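Local structure of Ceg4 (Legionella pneumophila subsp. pneumophila, 6AOK) at residues 35-40 / 112-117; 65-70 / 123-128; 190-195 / 202-207. The protein dephosphorylates phosphotyrosine as an effector with a HAD-like, magnesium-binding phosphatase domain, and attenuates the activation of eukaryotic MAPK pathways in the host. All coordinates share one frame; numbering follows the deposited sequence.

Contact 1. Residues 35-40 / 112-117; sequences EFYQSL and TKNRAE
Tyr37 reaches from helix 35-39 with its hydroxyl set against the amide of Asn114 and the aliphatic part of Arg115. Its OH donates a hydrogen bond of 2.9 Å to Asn114 OD1. The donor is tilted 33° from the carbonyl plane, and OD1 lies at the edge of the Tyr37 ring. With CG anti to the backbone N (chi1 -172°), the ring leaves the helix toward Asn114 and brings OH to OD1. Asn114 OD1 takes a second bond, in the carbonyl plane, from Arg115 N at 2.7 Å. Two donors therefore grip one oxygen. ND2 bonds OD2 of the magnesium ligand Asp20, so Asn114 is second-shell, and Tyr37 and Arg115 N help set the turn of its amide. Arg115 passes its CD 3.3 Å from Tyr37 OH. Its guanidinium forms a salt bridge with Glu117, side-on through NE and NH2 (Arg115 NH2 to Glu117 OE2 3.0 Å), the nitrogens meeting the carboxylate from above its plane. NH1 bonds the carbonyls of Tyr52 and Thr55. Glu117 also bonds a Tris molecule, probably from the crystallisation liquor. Thr112, just after strand 106-111, stands where HAD phosphatases usually carry the Thr/Ser of motif II.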
loop_
_atom_site.group_PDB
_atom_site.type_symbol
_atom_site.label_atom_id
_atom_site.label_comp_id
_atom_site.label_asym_id
_atom_site.label_seq_id
_atom_site.Cartn_x
_atom_site.Cartn_y
_atom_site.Cartn_z
ATOM N N GLU A 35 -16.045 -10.585 -10.143
ATOM C CA GLU A 35 -15.601 -11.830 -10.771
ATOM C C GLU A 35 -14.085 -11.853 -10.876
ATOM O O GLU A 35 -13.467 -12.892 -10.638
ATOM C CB GLU A 35 -16.201 -12.037 -12.157
ATOM C CG GLU A 35 -17.689 -12.226 -12.185
ATOM C CD GLU A 35 -18.137 -13.500 -11.479
ATOM O OE1 GLU A 35 -17.410 -14.503 -11.461
ATOM O OE2 GLU A 35 -19.235 -13.474 -10.918
ATOM N N PHE A 36 -13.465 -10.710 -11.200
ATOM C CA PHE A 36 -12.021 -10.714 -11.402
ATOM C C PHE A 36 -11.276 -11.114 -10.142
ATOM O O PHE A 36 -10.457 -12.022 -10.171
ATOM C CB PHE A 36 -11.509 -9.362 -11.901
ATOM C CG PHE A 36 -10.008 -9.341 -11.998
ATOM C CD1 PHE A 36 -9.348 -10.218 -12.865
ATOM C CD2 PHE A 36 -9.262 -8.524 -11.171
ATOM C CE1 PHE A 36 -7.947 -10.223 -12.939
ATOM C CE2 PHE A 36 -7.839 -8.513 -11.232
ATOM C CZ PHE A 36 -7.195 -9.359 -12.117
ATOM N N TYR A 37 -11.565 -10.477 -9.014
ATOM C CA TYR A 37 -10.891 -10.869 -7.782
ATOM C C TYR A 37 -11.183 -12.329 -7.429
ATOM O O TYR A 37 -10.286 -13.089 -7.011
ATOM C CB TYR A 37 -11.350 -9.960 -6.657
ATOM C CG TYR A 37 -10.591 -10.122 -5.368
ATOM C CD1 TYR A 37 -10.912 -11.141 -4.462
ATOM C CD2 TYR A 37 -9.556 -9.254 -5.060
ATOM C CE1 TYR A 37 -10.188 -11.274 -3.270
ATOM C CE2 TYR A 37 -8.843 -9.362 -3.877
ATOM C CZ TYR A 37 -9.153 -10.367 -2.997
ATOM O OH TYR A 37 -8.424 -10.489 -1.836
ATOM N N GLN A 38 -12.436 -12.727 -7.553
ATOM C CA GLN A 38 -12.806 -14.096 -7.183
ATOM C C GLN A 38 -12.118 -15.109 -8.078
ATOM O O GLN A 38 -11.828 -16.238 -7.640
ATOM C CB GLN A 38 -14.335 -14.259 -7.256
ATOM C CG GLN A 38 -15.024 -13.424 -6.122
ATOM C CD GLN A 38 -14.923 -14.112 -4.775
ATOM O OE1 GLN A 38 -15.021 -15.341 -4.664
ATOM N NE2 GLN A 38 -14.816 -13.341 -3.759
ATOM N N SER A 39 -11.852 -14.743 -9.338
ATOM C CA SER A 39 -11.137 -15.644 -10.255
ATOM C C SER A 39 -9.707 -15.915 -9.816
ATOM O O SER A 39 -9.081 -16.879 -10.307
ATOM C CB SER A 39 -11.141 -15.064 -11.688
ATOM O OG SER A 39 -10.162 -13.993 -11.837
ATOM N N LEU A 40 -9.156 -15.090 -8.919
ATOM C CA LEU A 40 -7.803 -15.339 -8.436
ATOM C C LEU A 40 -7.766 -16.358 -7.303
ATOM O O LEU A 40 -6.672 -16.700 -6.839
ATOM C CB LEU A 40 -7.156 -14.041 -7.928
ATOM C CG LEU A 40 -7.142 -12.863 -8.917
ATOM C CD1 LEU A 40 -6.707 -11.590 -8.232
ATOM C CD2 LEU A 40 -6.142 -13.188 -10.037
ATOM N N THR A 112 -4.536 -3.022 5.888
ATOM C CA THR A 112 -5.564 -3.336 4.922
ATOM C C THR A 112 -6.521 -4.392 5.474
ATOM O O THR A 112 -6.158 -5.185 6.341
ATOM C CB THR A 112 -4.859 -3.836 3.634
ATOM O OG1 THR A 112 -5.820 -3.977 2.629
ATOM C CG2 THR A 112 -4.155 -5.191 3.854
ATOM N N LYS A 113 -7.713 -4.441 4.941
ATOM C CA LYS A 113 -8.569 -5.607 5.154
ATOM C C LYS A 113 -8.545 -6.534 3.942
ATOM O O LYS A 113 -9.313 -7.524 3.900
ATOM C CB LYS A 113 -10.013 -5.195 5.462
ATOM C CG LYS A 113 -10.162 -4.385 6.756
ATOM C CD LYS A 113 -11.501 -3.623 6.825
ATOM C CE LYS A 113 -11.251 -2.484 7.843
ATOM N NZ LYS A 113 -12.405 -1.618 8.057
ATOM N N ASN A 114 -7.724 -6.198 2.942
ATOM C CA ASN A 114 -7.411 -7.105 1.834
ATOM C C ASN A 114 -6.319 -8.077 2.285
ATOM O O ASN A 114 -6.111 -8.284 3.497
ATOM C CB ASN A 114 -6.983 -6.316 0.592
ATOM C CG ASN A 114 -7.299 -7.025 -0.721
ATOM O OD1 ASN A 114 -6.986 -8.215 -0.888
ATOM N ND2 ASN A 114 -7.900 -6.284 -1.690
ATOM N N ARG A 115 -5.602 -8.692 1.353
ATOM C CA ARG A 115 -4.688 -9.740 1.782
ATOM C C ARG A 115 -3.381 -9.554 1.047
ATOM O O ARG A 115 -3.352 -9.075 -0.086
ATOM C CB ARG A 115 -5.257 -11.142 1.515
ATOM C CG ARG A 115 -5.708 -11.329 0.075
ATOM C CD ARG A 115 -6.607 -12.524 0.009
ATOM N NE ARG A 115 -5.873 -13.768 0.228
ATOM C CZ ARG A 115 -6.423 -14.974 0.157
ATOM N NH1 ARG A 115 -7.739 -15.111 -0.109
ATOM N NH2 ARG A 115 -5.654 -16.059 0.359
ATOM N N ALA A 116 -2.286 -9.908 1.730
ATOM C CA ALA A 116 -0.944 -9.764 1.158
ATOM C C ALA A 116 -0.810 -10.439 -0.206
ATOM O O ALA A 116 -0.127 -9.906 -1.096
ATOM C CB ALA A 116 0.090 -10.346 2.136
ATOM N N GLU A 117 -1.418 -11.611 -0.413
ATOM C CA GLU A 117 -1.158 -12.269 -1.706
ATOM C C GLU A 117 -1.687 -11.412 -2.846
ATOM O O GLU A 117 -1.065 -11.323 -3.921
ATOM C CB GLU A 117 -1.762 -13.678 -1.795
ATOM C CG GLU A 117 -1.320 -14.591 -0.719
ATOM C CD GLU A 117 -2.362 -14.667 0.417
ATOM O OE1 GLU A 117 -2.806 -13.621 0.981
ATOM O OE2 GLU A 117 -2.734 -15.793 0.740
#

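Contact 2. Residues 65-70 / 123-128; sequences ALFEAK and FKYQGF
The rings of Phe67 and Tyr125 lie near parallel, 28° apart, but slid past each other. They barely overlap, and the centroids are 5.3 Å apart. What lies over the Tyr125 face is the CB of Phe67 rather than its ring. This CB is 3.9 Å from the centroid of the Tyr125 ring and 26° off the ring normal, a CH-pi contact. It sits toward the rim, with Phe67 CB 3.6 Å from Tyr125 CD1. The Phe67 ring runs on along the inner part of Tyr125, its CD2 3.8 Å from Tyr125 CD2 and about as near to CG. In Tyr125, CG anti to the backbone N (chi1 170°) sends the ring toward helix 60-71, and chi2 turns its face to Phe67 CB. Glu68 meets the same ring at its edge, with CG 3.9 Å from Tyr125 CE1. The Glu68 chain runs on extended, and its OE2 accepts a hydrogen bond from Gln64 one helical turn earlier. The contact itself is apolar. The Tyr125 hydroxyl bonds the backbone O of Gly72, just beyond the end of helix 60-71, so the tyrosine is held at its tip as well as on its face.

Tyr125 is the last helical residue of 116-125. A Schellman motif closes this helix, with Gly127 at C-prime and Phe128 N bonded to Phe123 O. Around the pair, Phe36 of helix 35-39 meets Phe67 edge-to-face, and Tyr74 meets Tyr125 likewise. The contact thus joins helix 60-71 to the C-terminal end of helix 116-125, with helix 35-39 packed on the Phe67 side.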
loop_
_atom_site.group_PDB
_atom_site.type_symbol
_atom_site.label_atom_id
_atom_site.label_comp_id
_atom_site.label_asym_id
_atom_site.label_seq_id
_atom_site.Cartn_x
_atom_site.Cartn_y
_atom_site.Cartn_z
ATOM N N ALA A 65 -0.932 -14.276 -14.842
ATOM C CA ALA A 65 -1.567 -14.622 -16.112
ATOM C C ALA A 65 -2.978 -14.057 -16.206
ATOM O O ALA A 65 -3.401 -13.584 -17.272
ATOM C CB ALA A 65 -1.610 -16.141 -16.279
ATOM N N LEU A 66 -3.719 -14.108 -15.102
ATOM C CA LEU A 66 -5.073 -13.543 -15.072
ATOM C C LEU A 66 -5.068 -12.012 -15.183
ATOM O O LEU A 66 -5.932 -11.425 -15.861
ATOM C CB LEU A 66 -5.769 -14.000 -13.789
ATOM C CG LEU A 66 -6.098 -15.507 -13.814
ATOM C CD1 LEU A 66 -6.450 -16.042 -12.398
ATOM C CD2 LEU A 66 -7.281 -15.785 -14.735
ATOM N N PHE A 67 -4.124 -11.340 -14.513
ATOM C CA PHE A 67 -4.000 -9.901 -14.700
ATOM C C PHE A 67 -3.673 -9.574 -16.147
ATOM O O PHE A 67 -4.266 -8.664 -16.746
ATOM C CB PHE A 67 -2.917 -9.327 -13.794
ATOM C CG PHE A 67 -3.403 -8.945 -12.434
ATOM C CD1 PHE A 67 -3.424 -9.874 -11.393
ATOM C CD2 PHE A 67 -3.801 -7.657 -12.188
ATOM C CE1 PHE A 67 -3.855 -9.525 -10.138
ATOM C CE2 PHE A 67 -4.256 -7.289 -10.928
ATOM C CZ PHE A 67 -4.290 -8.225 -9.905
ATOM N N GLU A 68 -2.721 -10.302 -16.731
ATOM C CA GLU A 68 -2.389 -10.031 -18.132
ATOM C C GLU A 68 -3.559 -10.366 -19.069
ATOM O O GLU A 68 -3.714 -9.734 -20.119
ATOM C CB GLU A 68 -1.123 -10.811 -18.541
ATOM C CG GLU A 68 0.146 -10.303 -17.865
ATOM C CD GLU A 68 1.392 -11.094 -18.247
ATOM O OE1 GLU A 68 1.247 -12.098 -18.974
ATOM O OE2 GLU A 68 2.507 -10.716 -17.814
ATOM N N ALA A 69 -4.338 -11.388 -18.764
ATOM C CA ALA A 69 -5.502 -11.700 -19.607
ATOM C C ALA A 69 -6.528 -10.568 -19.567
ATOM O O ALA A 69 -7.154 -10.232 -20.585
ATOM C CB ALA A 69 -6.175 -12.996 -19.150
ATOM N N LYS A 70 -6.670 -9.943 -18.407
ATOM C CA LYS A 70 -7.644 -8.879 -18.226
ATOM C C LYS A 70 -7.152 -7.565 -18.817
ATOM O O LYS A 70 -7.903 -6.894 -19.535
ATOM C CB LYS A 70 -7.969 -8.720 -16.740
ATOM C CG LYS A 70 -9.069 -7.687 -16.520
ATOM C CD LYS A 70 -9.531 -7.702 -15.117
ATOM C CE LYS A 70 -10.593 -6.608 -14.824
ATOM N NZ LYS A 70 -11.811 -6.679 -15.689
ATOM N N PHE A 123 1.237 -5.287 -7.270
ATOM C CA PHE A 123 2.562 -4.678 -7.444
ATOM C C PHE A 123 3.368 -5.425 -8.485
ATOM O O PHE A 123 4.022 -4.819 -9.333
ATOM C CB PHE A 123 3.326 -4.683 -6.099
ATOM C CG PHE A 123 3.011 -3.494 -5.214
ATOM C CD1 PHE A 123 1.925 -3.527 -4.324
ATOM C CD2 PHE A 123 3.818 -2.373 -5.255
ATOM C CE1 PHE A 123 1.631 -2.466 -3.518
ATOM C CE2 PHE A 123 3.514 -1.240 -4.457
ATOM C CZ PHE A 123 2.437 -1.283 -3.582
ATOM N N LYS A 124 3.341 -6.747 -8.438
ATOM C CA LYS A 124 4.098 -7.553 -9.412
ATOM C C LYS A 124 3.607 -7.303 -10.818
ATOM O O LYS A 124 4.408 -7.162 -11.752
ATOM C CB LYS A 124 3.958 -9.042 -9.069
ATOM C CG LYS A 124 4.657 -10.082 -9.998
ATOM C CD LYS A 124 6.134 -9.825 -10.077
ATOM C CE LYS A 124 6.794 -9.690 -8.699
ATOM N NZ LYS A 124 8.213 -9.185 -8.851
ATOM N N TYR A 125 2.289 -7.296 -11.004
ATOM C CA TYR A 125 1.761 -7.048 -12.339
ATOM C C TYR A 125 2.237 -5.695 -12.838
ATOM O O TYR A 125 2.510 -5.508 -14.052
ATOM C CB TYR A 125 0.232 -7.102 -12.312
ATOM C CG TYR A 125 -0.337 -6.619 -13.626
ATOM C CD1 TYR A 125 -0.108 -7.342 -14.804
ATOM C CD2 TYR A 125 -1.066 -5.457 -13.695
ATOM C CE1 TYR A 125 -0.585 -6.890 -16.026
ATOM C CE2 TYR A 125 -1.553 -5.001 -14.906
ATOM C CZ TYR A 125 -1.296 -5.707 -16.063
ATOM O OH TYR A 125 -1.753 -5.239 -17.301
ATOM N N GLN A 126 2.333 -4.719 -11.918
ATOM C CA GLN A 126 2.646 -3.355 -12.336
ATOM C C GLN A 126 4.139 -3.049 -12.315
ATOM O O GLN A 126 4.527 -1.879 -12.366
ATOM C CB GLN A 126 1.824 -2.341 -11.522
ATOM C CG GLN A 126 0.281 -2.497 -11.841
ATOM C CD GLN A 126 -0.527 -1.343 -11.329
ATOM O OE1 GLN A 126 -1.193 -1.441 -10.290
ATOM N NE2 GLN A 126 -0.470 -0.225 -12.036
ATOM N N GLY A 127 4.971 -4.059 -12.363
ATOM C CA GLY A 127 6.351 -3.857 -12.745
ATOM C C GLY A 127 7.292 -3.806 -11.578
ATOM O O GLY A 127 8.443 -3.424 -11.759
ATOM N N PHE A 128 6.820 -4.116 -10.381
ATOM C CA PHE A 128 7.692 -4.109 -9.221
ATOM C C PHE A 128 8.489 -5.401 -9.086
ATOM O O PHE A 128 7.976 -6.491 -9.310
ATOM C CB PHE A 128 6.844 -3.841 -7.974
ATOM C CG PHE A 128 6.450 -2.409 -7.866
ATOM C CD1 PHE A 128 5.361 -1.937 -8.563
ATOM C CD2 PHE A 128 7.236 -1.508 -7.161
ATOM C CE1 PHE A 128 4.975 -0.593 -8.470
ATOM C CE2 PHE A 128 6.882 -0.160 -7.075
ATOM C CZ PHE A 128 5.750 0.296 -7.715
#

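Contact 3. Residues 190-195 / 202-207; sequences RGYRKN and SQYLED
The rings of Tyr192 and Tyr204 stack face to face, with centroids 4.3 Å apart and planes 30° from parallel. Tyr204 CE1 lies over the centre of the Tyr192 ring, 3.7 Å from Tyr192 CZ. On the Tyr204 face, Tyr192 CD2 is offset toward the rim. The two side chains run antiparallel, so Tyr204 OH comes over the root of the other ring, 3.7 Å from Tyr192 CG. That hydroxyl is bonded to Glu200 N, just before helix 201-211. Lys194 skirts the same end of the stack, its CG 4.4 Å from Tyr204 OH. Tyr204 CG lies beside the backbone N (chi1 -44°), which carries the ring across to Tyr192.

At the other end of the stack the link is through water. One water is 2.9 Å from Tyr192 OH and donates to Asp207 OD2 at 2.6 Å. The opposite charges of Arg190 NE and Asp207 OD2 are 5.7 Å apart, too far for a salt bridge. Phe199 touches both tyrosines, and Tyr163 of the neighbouring strand touches Tyr192 and Asp207.

Strand 189-192 is an outermost strand of the parallel sheet and is paired with strand 161-165. Helix 201-211 folds back over it. The contact is the strand-to-helix packing of an alpha/beta sandwich at the edge of the Rossmann-like HAD core.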
loop_
_atom_site.group_PDB
_atom_site.type_symbol
_atom_site.label_atom_id
_atom_site.label_comp_id
_atom_site.label_asym_id
_atom_site.label_seq_id
_atom_site.Cartn_x
_atom_site.Cartn_y
_atom_site.Cartn_z
ATOM N N ARG A 190 1.662 13.661 8.427
ATOM C CA ARG A 190 1.081 14.114 7.169
ATOM C C ARG A 190 -0.068 13.151 6.898
ATOM O O ARG A 190 0.169 12.025 6.433
ATOM C CB ARG A 190 2.104 14.072 6.031
ATOM C CG ARG A 190 3.346 14.978 6.225
ATOM C CD ARG A 190 3.024 16.427 5.960
ATOM N NE ARG A 190 4.236 17.250 5.890
ATOM C CZ ARG A 190 4.812 17.841 6.942
ATOM N NH1 ARG A 190 4.276 17.706 8.165
ATOM N NH2 ARG A 190 5.914 18.587 6.775
ATOM N N GLY A 191 -1.291 13.582 7.194
ATOM C CA GLY A 191 -2.455 12.718 7.098
ATOM C C GLY A 191 -3.301 13.135 5.916
ATOM O O GLY A 191 -3.578 14.321 5.714
ATOM N N TYR A 192 -3.721 12.147 5.122
ATOM C CA TYR A 192 -4.568 12.401 3.970
ATOM C C TYR A 192 -5.739 11.434 4.005
ATOM O O TYR A 192 -5.556 10.215 3.919
ATOM C CB TYR A 192 -3.785 12.243 2.663
ATOM C CG TYR A 192 -2.587 13.129 2.633
ATOM C CD1 TYR A 192 -2.698 14.478 2.279
ATOM C CD2 TYR A 192 -1.347 12.639 3.035
ATOM C CE1 TYR A 192 -1.623 15.301 2.280
ATOM C CE2 TYR A 192 -0.224 13.483 3.041
ATOM C CZ TYR A 192 -0.391 14.799 2.647
ATOM O OH TYR A 192 0.672 15.631 2.653
ATOM N N ARG A 193 -6.918 11.988 4.069
ATOM C CA ARG A 193 -8.175 11.254 4.025
ATOM C C ARG A 193 -8.870 11.792 2.779
ATOM O O ARG A 193 -9.471 12.865 2.807
ATOM C CB ARG A 193 -9.013 11.533 5.271
ATOM C CG ARG A 193 -9.923 10.385 5.677
ATOM C CD ARG A 193 -10.903 10.038 4.569
ATOM N NE ARG A 193 -11.828 11.135 4.294
ATOM C CZ ARG A 193 -12.692 11.147 3.286
ATOM N NH1 ARG A 193 -13.497 12.187 3.111
ATOM N NH2 ARG A 193 -12.755 10.119 2.450
ATOM N N LYS A 194 -8.786 11.037 1.687
ATOM C CA LYS A 194 -9.316 11.465 0.405
ATOM C C LYS A 194 -10.257 10.383 -0.119
ATOM O O LYS A 194 -10.169 9.219 0.277
ATOM C CB LYS A 194 -8.184 11.733 -0.614
ATOM C CG LYS A 194 -7.109 12.668 -0.132
ATOM C CD LYS A 194 -7.716 13.980 0.205
ATOM C CE LYS A 194 -6.661 15.050 0.335
ATOM N NZ LYS A 194 -7.299 16.390 0.583
ATOM N N ASN A 195 -11.150 10.765 -1.023
ATOM C CA ASN A 195 -11.927 9.781 -1.766
ATOM C C ASN A 195 -11.043 9.077 -2.820
ATOM O O ASN A 195 -9.995 9.600 -3.207
ATOM C CB ASN A 195 -13.132 10.474 -2.426
ATOM C CG ASN A 195 -14.059 11.094 -1.395
ATOM O OD1 ASN A 195 -14.277 10.538 -0.312
ATOM N ND2 ASN A 195 -14.572 12.268 -1.700
ATOM N N SER A 202 1.620 12.300 -6.697
ATOM C CA SER A 202 2.827 12.944 -7.205
ATOM C C SER A 202 3.310 14.033 -6.249
ATOM O O SER A 202 4.528 14.304 -6.159
ATOM C CB SER A 202 2.601 13.506 -8.603
ATOM O OG SER A 202 1.682 14.572 -8.539
ATOM N N GLN A 203 2.387 14.648 -5.510
ATOM C CA GLN A 203 2.801 15.602 -4.488
ATOM C C GLN A 203 3.495 14.903 -3.318
ATOM O O GLN A 203 4.483 15.423 -2.783
ATOM C CB GLN A 203 1.601 16.393 -3.986
ATOM C CG GLN A 203 1.967 17.423 -2.919
ATOM C CD GLN A 203 2.863 18.558 -3.464
ATOM O OE1 GLN A 203 3.976 18.798 -2.967
ATOM N NE2 GLN A 203 2.378 19.243 -4.496
ATOM N N TYR A 204 2.984 13.736 -2.896
ATOM C CA TYR A 204 3.606 13.033 -1.766
ATOM C C TYR A 204 4.999 12.563 -2.145
ATOM O O TYR A 204 5.910 12.618 -1.324
ATOM C CB TYR A 204 2.774 11.835 -1.293
ATOM C CG TYR A 204 1.288 12.119 -1.193
ATOM C CD1 TYR A 204 0.818 13.376 -0.872
ATOM C CD2 TYR A 204 0.367 11.131 -1.445
ATOM C CE1 TYR A 204 -0.547 13.641 -0.831
ATOM C CE2 TYR A 204 -0.984 11.379 -1.380
ATOM C CZ TYR A 204 -1.440 12.612 -1.100
ATOM O OH TYR A 204 -2.801 12.852 -1.079
ATOM N N LEU A 205 5.183 12.143 -3.401
ATOM C CA LEU A 205 6.516 11.819 -3.930
ATOM C C LEU A 205 7.476 13.004 -3.842
ATOM O O LEU A 205 8.636 12.861 -3.427
ATOM C CB LEU A 205 6.388 11.391 -5.389
ATOM C CG LEU A 205 7.719 11.171 -6.130
ATOM C CD1 LEU A 205 8.392 10.061 -5.411
ATOM C CD2 LEU A 205 7.477 10.791 -7.569
ATOM N N GLU A 206 7.034 14.179 -4.312
ATOM C CA GLU A 206 7.873 15.366 -4.230
ATOM C C GLU A 206 8.196 15.703 -2.780
ATOM O O GLU A 206 9.344 16.017 -2.447
ATOM C CB GLU A 206 7.166 16.539 -4.908
ATOM C CG GLU A 206 7.601 17.897 -4.364
ATOM C CD GLU A 206 7.075 19.120 -5.148
ATOM O OE1 GLU A 206 6.625 20.084 -4.487
ATOM O OE2 GLU A 206 7.118 19.120 -6.402
ATOM N N ASP A 207 7.201 15.613 -1.891
ATOM C CA ASP A 207 7.450 15.939 -0.497
ATOM C C ASP A 207 8.395 14.939 0.152
ATOM O O ASP A 207 9.230 15.335 0.965
ATOM C CB ASP A 207 6.136 16.007 0.275
ATOM C CG ASP A 207 5.272 17.174 -0.180
ATOM O OD1 ASP A 207 5.793 18.052 -0.917
ATOM O OD2 ASP A 207 4.072 17.203 0.190
HETATM O O HOH W 1 4.723 17.596 3.554
HETATM O O HOH W 2 3.378 15.309 1.770
#

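How the contacts relate
Contacts 1 and 2 are neighbours, with centres 13 Å apart. Both use helix 116-125: contact 1 lies at its start and contact 2 at its end. Their segments alternate along the chain, and they touch where Phe36 CD1 meets Lys70 CD at 3.4 Å and Leu40 CD2 meets Leu66 CD1 at 3.7 Å. Contact 3 stands apart, its centre 25 Å from each of the others, and comes later in the chain. Contacts 1 and 3 lie on opposite sides of the chain's centre. Each comes near the magnesium site: the side chain of Asn114 is about 9 Å from the ion, and that of Lys194 about 10 Å. In contact 2, the side chain of Phe67 is about 9 Å from that of Asp20.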